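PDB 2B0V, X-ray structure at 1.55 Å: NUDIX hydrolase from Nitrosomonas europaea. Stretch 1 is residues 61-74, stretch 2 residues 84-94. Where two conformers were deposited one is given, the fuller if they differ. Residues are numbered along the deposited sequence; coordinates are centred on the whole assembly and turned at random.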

ATOM      1  N   GLY A  61       9.535  -7.611   1.458  1.00 13.87           N
ATOM      2  CA  GLY A  61      10.987  -7.860   1.458  1.00 13.79           C
ATOM      3  C   GLY A  61      11.763  -7.002   0.470  1.00 13.52           C
ATOM      4  O   GLY A  61      12.969  -7.148   0.302  1.00 14.17           O
ATOM      5  N   HIS A  62      11.080  -6.042  -0.149  1.00 14.07           N
ATOM      6  CA  HIS A  62      11.735  -5.043  -0.990  1.00 13.78           C
ATOM      7  C   HIS A  62      11.883  -3.700  -0.247  1.00 14.88           C
ATOM      8  O   HIS A  62      10.959  -3.283   0.425  1.00 15.23           O
ATOM      9  CB  HIS A  62      10.833  -4.766  -2.196  1.00 14.87           C
ATOM     10  CG  HIS A  62      10.663  -5.915  -3.130  1.00 15.72           C
ATOM     11  ND1 HIS A  62       9.933  -7.049  -2.820  1.00 16.18           N
ATOM     12  CD2 HIS A  62      11.141  -6.107  -4.383  1.00 17.98           C
ATOM     13  CE1 HIS A  62       9.978  -7.884  -3.846  1.00 18.49           C
ATOM     14  NE2 HIS A  62      10.662  -7.313  -4.818  1.00 17.53           N
ATOM     15  N   SER A  63      12.995  -3.023  -0.415  1.00 15.26           N
ATOM     16  CA  SER A  63      13.114  -1.661   0.124  0.60 16.12           C
ATOM     17  C   SER A  63      12.506  -0.652  -0.871  1.00 16.77           C
ATOM     18  O   SER A  63      12.622  -0.788  -2.088  1.00 16.86           O
ATOM     19  CB  SER A  63      14.588  -1.341   0.434  0.60 17.20           C
ATOM     20  OG  SER A  63      15.358  -1.481  -0.732  0.60 19.79           O
ATOM     21  N   PHE A  64      11.874   0.390  -0.319  1.00 15.66           N
ATOM     22  CA  PHE A  64      11.121   1.344  -1.129  1.00 15.67           C
ATOM     23  C   PHE A  64      11.751   2.724  -1.101  1.00 14.08           C
ATOM     24  O   PHE A  64      12.263   3.175  -0.055  1.00 15.19           O
ATOM     25  CB  PHE A  64       9.720   1.407  -0.537  1.00 17.48           C
ATOM     26  CG  PHE A  64       8.710   2.280  -1.301  1.00 17.57           C
ATOM     27  CD1 PHE A  64       8.372   2.015  -2.615  1.00 19.44           C
ATOM     28  CD2 PHE A  64       8.049   3.322  -0.644  1.00 22.60           C
ATOM     29  CE1 PHE A  64       7.355   2.794  -3.275  1.00 19.94           C
ATOM     30  CE2 PHE A  64       7.054   4.093  -1.313  1.00 20.58           C
ATOM     31  CZ  PHE A  64       6.726   3.817  -2.609  1.00 21.90           C
ATOM     32  N   LEU A  65      11.706   3.387  -2.264  1.00 14.80           N
ATOM     33  CA  LEU A  65      12.075   4.790  -2.401  1.00 16.11           C
ATOM     34  C   LEU A  65      10.838   5.587  -2.819  1.00 16.58           C
ATOM     35  O   LEU A  65      10.463   5.568  -3.987  1.00 15.35           O
ATOM     36  CB  LEU A  65      13.157   4.918  -3.483  1.00 18.84           C
ATOM     37  CG  LEU A  65      13.978   6.202  -3.574  1.00 21.34           C
ATOM     38  CD1 LEU A  65      15.022   6.256  -2.465  1.00 24.07           C
ATOM     39  CD2 LEU A  65      14.691   6.239  -4.940  1.00 24.29           C
ATOM     40  N   PRO A  66      10.183   6.259  -1.859  1.00 17.63           N
ATOM     41  CA  PRO A  66       8.981   7.009  -2.250  1.00 17.85           C
ATOM     42  C   PRO A  66       9.341   8.160  -3.167  1.00 17.68           C
ATOM     43  O   PRO A  66      10.438   8.783  -3.030  1.00 17.44           O
ATOM     44  CB  PRO A  66       8.379   7.512  -0.913  1.00 18.40           C
ATOM     45  CG  PRO A  66       9.112   6.712   0.157  1.00 21.21           C
ATOM     46  CD  PRO A  66      10.485   6.379  -0.420  1.00 19.81           C
ATOM     47  N   GLU A  67       8.463   8.418  -4.126  1.00 15.72           N
ATOM     48  CA  GLU A  67       8.709   9.501  -5.090  1.00 16.09           C
ATOM     49  C   GLU A  67       7.634  10.603  -5.055  1.00 15.15           C
ATOM     50  O   GLU A  67       7.952  11.781  -5.160  1.00 15.24           O
ATOM     51  CB  GLU A  67       8.839   8.925  -6.485  1.00 16.28           C
ATOM     52  CG  GLU A  67      10.051   7.946  -6.593  1.00 20.31           C
ATOM     53  CD  GLU A  67      10.185   7.313  -7.967  1.00 27.12           C
ATOM     54  OE1 GLU A  67       9.222   6.697  -8.468  1.00 29.99           O
ATOM     55  OE2 GLU A  67      11.284   7.409  -8.542  1.00 30.61           O
ATOM     56  N   VAL A  68       6.358  10.182  -5.027  1.00 14.68           N
ATOM     57  CA  VAL A  68       5.180  11.088  -5.041  1.00 14.88           C
ATOM     58  C   VAL A  68       4.060  10.544  -4.174  1.00 14.70           C
ATOM     59  O   VAL A  68       3.995   9.325  -3.914  1.00 14.84           O
ATOM     60  CB  VAL A  68       4.591  11.282  -6.465  1.00 15.85           C
ATOM     61  CG1 VAL A  68       5.570  12.015  -7.389  1.00 16.36           C
ATOM     62  CG2 VAL A  68       4.113   9.955  -7.093  1.00 15.59           C
ATOM     63  N   LEU A  69       3.175  11.463  -3.776  1.00 14.80           N
ATOM     64  CA  LEU A  69       1.875  11.115  -3.216  1.00 15.60           C
ATOM     65  C   LEU A  69       0.940  10.953  -4.405  1.00 16.33           C
ATOM     66  O   LEU A  69       0.963  11.786  -5.340  1.00 17.75           O
ATOM     67  CB  LEU A  69       1.403  12.271  -2.347  1.00 14.43           C
ATOM     68  CG  LEU A  69       0.078  12.108  -1.648  1.00 18.66           C
ATOM     69  CD1 LEU A  69       0.255  11.095  -0.502  1.00 19.53           C
ATOM     70  CD2 LEU A  69      -0.302  13.522  -1.139  1.00 22.53           C
ATOM     71  N   THR A  70       0.114   9.917  -4.379  1.00 15.91           N
ATOM     72  CA  THR A  70      -0.848   9.741  -5.467  1.00 16.76           C
ATOM     73  C   THR A  70      -2.286  10.042  -5.065  1.00 16.62           C
ATOM     74  O   THR A  70      -3.107  10.348  -5.947  1.00 18.44           O
ATOM     75  CB  THR A  70      -0.796   8.334  -6.095  1.00 17.30           C
ATOM     76  OG1 THR A  70      -1.030   7.355  -5.074  1.00 17.32           O
ATOM     77  CG2 THR A  70       0.566   8.089  -6.736  1.00 16.87           C
ATOM     78  N   GLY A  71      -2.606   9.934  -3.775  1.00 15.37           N
ATOM     79  CA  GLY A  71      -3.945  10.284  -3.320  1.00 15.32           C
ATOM     80  C   GLY A  71      -4.123   9.992  -1.849  1.00 14.35           C
ATOM     81  O   GLY A  71      -3.335   9.247  -1.264  1.00 15.13           O
ATOM     82  N   ILE A  72      -5.120  10.647  -1.251  1.00 14.03           N
ATOM     83  CA  ILE A  72      -5.492  10.368   0.144  1.00 12.90           C
ATOM     84  C   ILE A  72      -6.961  10.005   0.161  1.00 14.83           C
ATOM     85  O   ILE A  72      -7.784  10.788  -0.302  1.00 15.18           O
ATOM     86  CB  ILE A  72      -5.258  11.633   0.996  1.00 14.67           C
ATOM     87  CG1 ILE A  72      -3.784  12.063   0.875  1.00 12.95           C
ATOM     88  CG2 ILE A  72      -5.647  11.367   2.491  1.00 12.54           C
ATOM     89  CD1 ILE A  72      -3.488  13.457   1.520  1.00 12.84           C
ATOM     90  N   TYR A  73      -7.259   8.821   0.677  1.00 13.56           N
ATOM     91  CA  TYR A  73      -8.622   8.254   0.556  1.00 12.61           C
ATOM     92  C   TYR A  73      -9.252   8.135   1.903  1.00 13.25           C
ATOM     93  O   TYR A  73      -8.656   7.562   2.811  1.00 13.97           O
ATOM     94  CB  TYR A  73      -8.577   6.840  -0.129  1.00 11.64           C
ATOM     95  CG  TYR A  73      -7.890   6.908  -1.486  1.00 13.01           C
ATOM     96  CD1 TYR A  73      -8.637   7.174  -2.653  1.00 12.40           C
ATOM     97  CD2 TYR A  73      -6.501   6.789  -1.598  1.00 14.57           C
ATOM     98  CE1 TYR A  73      -8.008   7.273  -3.902  1.00 13.28           C
ATOM     99  CE2 TYR A  73      -5.869   6.922  -2.846  1.00 16.42           C
ATOM    100  CZ  TYR A  73      -6.643   7.181  -3.984  1.00 17.56           C
ATOM    101  OH  TYR A  73      -6.030   7.318  -5.202  1.00 16.30           O
ATOM    102  N   HIS A  74     -10.444   8.706   2.039  1.00 13.76           N
ATOM    103  CA  HIS A  74     -11.111   8.763   3.323  1.00 13.21           C
ATOM    104  C   HIS A  74     -12.385   7.949   3.164  1.00 15.14           C
ATOM    105  O   HIS A  74     -13.291   8.347   2.451  1.00 14.00           O
ATOM    106  CB  HIS A  74     -11.389  10.259   3.632  1.00 13.29           C
ATOM    107  CG  HIS A  74     -12.160  10.502   4.895  1.00 15.75           C
ATOM    108  ND1 HIS A  74     -12.646  11.746   5.227  1.00 13.95           N
ATOM    109  CD2 HIS A  74     -12.562   9.663   5.877  1.00 15.51           C
ATOM    110  CE1 HIS A  74     -13.283  11.677   6.380  1.00 15.40           C
ATOM    111  NE2 HIS A  74     -13.281  10.416   6.781  1.00 15.09           N
TER
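Stretch 2, residues 84-94: YLRFTFSGQVV

Stretch 2 is a β-strand that pairs with stretch 1 as its antiparallel neighbour in a sheet, held by a ladder of backbone hydrogen bonds that two β-bulges interrupt. Residues 84-93 are extended; at Val94 psi falls to -4°. They run against strand 62-74, with an angle of 146° between the two N-to-C directions and a closest approach of the axes of 4.4 Å. The contact buries 1206 Å² in all.

The register begins with His74 beside Leu85 and ends with Phe64 beside Val93. At the Leu85 end, Tyr73 and Arg86 form a hydrogen-bonded pair: Arg86 N donates to Tyr73 O at 2.8 Å, and Tyr73 N to Arg86 O at 2.9 Å. Next, Thr88 N donates to Gly71 O at 2.9 Å. The return bond to Thr88 O comes from Thr70 N, at 2.8 Å, because the register shifts by one between Leu69 and Gly71.

The second bulge lies between Pro66 and Val68. Here Ser90 O accepts two backbone bonds, from Glu67 N at 2.8 Å and from Val68 N at 3.2 Å. Ser90 N donates to Val68 O at 2.9 Å. Beyond the bulge, Leu65 N donates to Gln92 O at 2.8 Å, Gln92 N to Leu65 O at 3.1 Å, and Val94 N to Ser63 O at 2.9 Å.

Phe87, Phe89 and Leu85 lie on the same face as Leu69 and Ile72. Ile72 CG2 sits over the face of the Phe87 ring, 4.2 Å from its centroid, and 3.5 Å from Leu85 CD1. Leu69 CD1 covers the Phe89 ring at 3.9 Å from its centroid. Phe64 shares this face, and its ring reaches back to Gly91, with CE1 3.4 Å from Gly91 CA. Gly91 leaves room for this approach: a CB there would clash with Phe64 CZ, Leu65 O and Pro66 CA.

The other face carries Arg86, Thr88, Ser90 and Gln92, with Tyr73, Val68 and Leu65 from stretch 1. Thr88 OG1 lies at the edge of the Tyr73 ring, 3.4 Å from Tyr73 CE2, and has no hydrogen-bonding partner in the model. Val68 CG2 packs 3.7 Å from Ser90 CB. Glu67, in the bulge, points toward stretch 2. Its OE2 accepts a hydrogen bond from Gln92 NE2 at 2.8 Å, and water 1 bridges Glu67 OE1 and Ser90 OG, 2.8 Å from each.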

ATOM      1  N   TYR A  84     -11.117   5.020   7.677  1.00 19.26           N
ATOM      2  CA  TYR A  84      -9.706   5.018   7.372  1.00 17.72           C
ATOM      3  C   TYR A  84      -9.352   6.266   6.588  1.00 16.09           C
ATOM      4  O   TYR A  84     -10.193   6.796   5.857  1.00 15.27           O
ATOM      5  CB  TYR A  84      -9.360   3.814   6.480  1.00 18.55           C
ATOM      6  CG  TYR A  84      -9.531   2.486   7.147  1.00 21.09           C
ATOM      7  CD1 TYR A  84      -8.508   1.944   7.938  1.00 22.73           C
ATOM      8  CD2 TYR A  84     -10.716   1.765   6.997  1.00 24.25           C
ATOM      9  CE1 TYR A  84      -8.673   0.689   8.570  1.00 25.51           C
ATOM     10  CE2 TYR A  84     -10.886   0.509   7.620  1.00 25.99           C
ATOM     11  CZ  TYR A  84      -9.868  -0.007   8.393  1.00 27.28           C
ATOM     12  OH  TYR A  84     -10.057  -1.230   9.002  1.00 29.47           O
ATOM     13  N   LEU A  85      -8.114   6.708   6.780  1.00 14.24           N
ATOM     14  CA  LEU A  85      -7.525   7.733   5.950  0.60 14.20           C
ATOM     15  C   LEU A  85      -6.229   7.138   5.375  1.00 14.16           C
ATOM     16  O   LEU A  85      -5.219   7.010   6.092  1.00 14.66           O
ATOM     17  CB  LEU A  85      -7.241   8.979   6.812  0.60 14.55           C
ATOM     18  CG  LEU A  85      -6.844  10.229   6.062  0.60 14.74           C
ATOM     19  CD1 LEU A  85      -7.929  10.737   5.088  0.60 14.48           C
ATOM     20  CD2 LEU A  85      -6.519  11.314   7.113  0.60 13.99           C
ATOM     21  N   ARG A  86      -6.277   6.773   4.083  1.00 13.96           N
ATOM     22  CA  ARG A  86      -5.196   6.036   3.461  1.00 14.13           C
ATOM     23  C   ARG A  86      -4.360   6.965   2.619  1.00 13.66           C
ATOM     24  O   ARG A  86      -4.834   7.470   1.591  1.00 14.94           O
ATOM     25  CB  ARG A  86      -5.737   4.933   2.539  1.00 14.98           C
ATOM     26  CG  ARG A  86      -4.625   4.226   1.714  1.00 15.55           C
ATOM     27  CD  ARG A  86      -5.257   3.268   0.634  1.00 19.83           C
ATOM     28  NE  ARG A  86      -5.111   1.866   1.042  1.00 19.74           N
ATOM     29  CZ  ARG A  86      -4.869   0.827   0.244  1.00 23.89           C
ATOM     30  NH1 ARG A  86      -4.733   0.955  -1.060  1.00 18.45           N
ATOM     31  NH2 ARG A  86      -4.717  -0.373   0.791  1.00 25.13           N
ATOM     32  N   PHE A  87      -3.117   7.202   3.050  1.00 12.04           N
ATOM     33  CA  PHE A  87      -2.169   7.996   2.231  1.00 12.66           C
ATOM     34  C   PHE A  87      -1.460   7.059   1.302  1.00 13.82           C
ATOM     35  O   PHE A  87      -0.789   6.161   1.785  1.00 14.17           O
ATOM     36  CB  PHE A  87      -1.119   8.615   3.132  1.00 13.24           C
ATOM     37  CG  PHE A  87      -1.652   9.760   3.979  1.00 12.15           C
ATOM     38  CD1 PHE A  87      -1.355  11.094   3.637  1.00 12.09           C
ATOM     39  CD2 PHE A  87      -2.455   9.488   5.111  1.00 12.40           C
ATOM     40  CE1 PHE A  87      -1.866  12.163   4.419  1.00 13.93           C
ATOM     41  CE2 PHE A  87      -2.978  10.551   5.909  1.00 13.67           C
ATOM     42  CZ  PHE A  87      -2.685  11.883   5.560  1.00 13.41           C
ATOM     43  N   THR A  88      -1.567   7.314  -0.014  1.00 13.10           N
ATOM     44  CA  THR A  88      -1.033   6.355  -1.007  1.00 13.07           C
ATOM     45  C   THR A  88       0.108   7.056  -1.718  1.00 13.88           C
ATOM     46  O   THR A  88      -0.027   8.212  -2.130  1.00 14.72           O
ATOM     47  CB  THR A  88      -2.129   5.991  -2.007  1.00 14.90           C
ATOM     48  OG1 THR A  88      -3.265   5.503  -1.280  1.00 14.32           O
ATOM     49  CG2 THR A  88      -1.625   4.920  -2.920  1.00 13.20           C
ATOM     50  N   PHE A  89       1.223   6.341  -1.849  1.00 13.25           N
ATOM     51  CA  PHE A  89       2.421   6.890  -2.500  1.00 12.69           C
ATOM     52  C   PHE A  89       2.838   6.012  -3.650  1.00 14.27           C
ATOM     53  O   PHE A  89       2.629   4.785  -3.597  1.00 16.09           O
ATOM     54  CB  PHE A  89       3.585   6.933  -1.497  1.00 13.36           C
ATOM     55  CG  PHE A  89       3.286   7.802  -0.328  1.00 14.53           C
ATOM     56  CD1 PHE A  89       3.642   9.141  -0.354  1.00 16.53           C
ATOM     57  CD2 PHE A  89       2.651   7.266   0.809  1.00 14.54           C
ATOM     58  CE1 PHE A  89       3.349   9.960   0.747  1.00 15.98           C
ATOM     59  CE2 PHE A  89       2.369   8.053   1.890  1.00 17.29           C
ATOM     60  CZ  PHE A  89       2.713   9.398   1.866  1.00 16.41           C
ATOM     61  N   SER A  90       3.504   6.598  -4.650  1.00 14.28           N
ATOM     62  CA  SER A  90       4.175   5.793  -5.675  1.00 15.96           C
ATOM     63  C   SER A  90       5.688   5.964  -5.515  1.00 16.04           C
ATOM     64  O   SER A  90       6.182   7.021  -5.056  1.00 15.05           O
ATOM     65  CB  SER A  90       3.718   6.234  -7.081  1.00 17.00           C
ATOM     66  OG  SER A  90       4.405   5.511  -8.074  1.00 21.51           O
ATOM     67  N   GLY A  91       6.422   4.925  -5.887  1.00 15.82           N
ATOM     68  CA  GLY A  91       7.865   5.006  -5.850  1.00 16.54           C
ATOM     69  C   GLY A  91       8.491   3.771  -6.448  1.00 18.03           C
ATOM     70  O   GLY A  91       7.796   2.921  -7.038  1.00 18.14           O
ATOM     71  N   GLN A  92       9.805   3.693  -6.307  1.00 17.23           N
ATOM     72  CA  GLN A  92      10.558   2.545  -6.788  1.00 17.60           C
ATOM     73  C   GLN A  92      10.888   1.558  -5.697  1.00 17.66           C
ATOM     74  O   GLN A  92      11.048   1.933  -4.519  1.00 18.21           O
ATOM     75  CB  GLN A  92      11.876   3.006  -7.346  1.00 18.39           C
ATOM     76  CG  GLN A  92      11.803   3.992  -8.490  1.00 22.94           C
ATOM     77  CD  GLN A  92      13.195   4.395  -8.956  1.00 26.61           C
ATOM     78  OE1 GLN A  92      14.023   3.536  -9.272  1.00 28.89           O
ATOM     79  NE2 GLN A  92      13.468   5.705  -8.976  1.00 28.79           N
ATOM     80  N   VAL A  93      11.081   0.311  -6.103  1.00 15.97           N
ATOM     81  CA  VAL A  93      11.740  -0.627  -5.241  1.00 17.66           C
ATOM     82  C   VAL A  93      13.216  -0.644  -5.634  1.00 18.23           C
ATOM     83  O   VAL A  93      13.533  -0.633  -6.819  1.00 20.20           O
ATOM     84  CB  VAL A  93      11.048  -2.020  -5.214  1.00 18.82           C
ATOM     85  CG1 VAL A  93       9.803  -1.953  -4.290  1.00 18.41           C
ATOM     86  CG2 VAL A  93      10.744  -2.536  -6.610  1.00 19.22           C
ATOM     87  N   VAL A  94      14.096  -0.634  -4.635  1.00 17.15           N
ATOM     88  CA  VAL A  94      15.526  -0.453  -4.875  1.00 18.39           C
ATOM     89  C   VAL A  94      16.398  -1.567  -4.291  1.00 17.23           C
ATOM     90  O   VAL A  94      17.607  -1.527  -4.439  1.00 18.52           O
ATOM     91  CB  VAL A  94      16.017   0.889  -4.323  1.00 18.55           C
ATOM     92  CG1 VAL A  94      15.307   2.045  -5.005  1.00 21.47           C
ATOM     93  CG2 VAL A  94      15.836   0.953  -2.798  1.00 18.72           C
TER
HETATM   94  O   HOH W   1       6.478   7.159  -9.052  1.00 22.56           O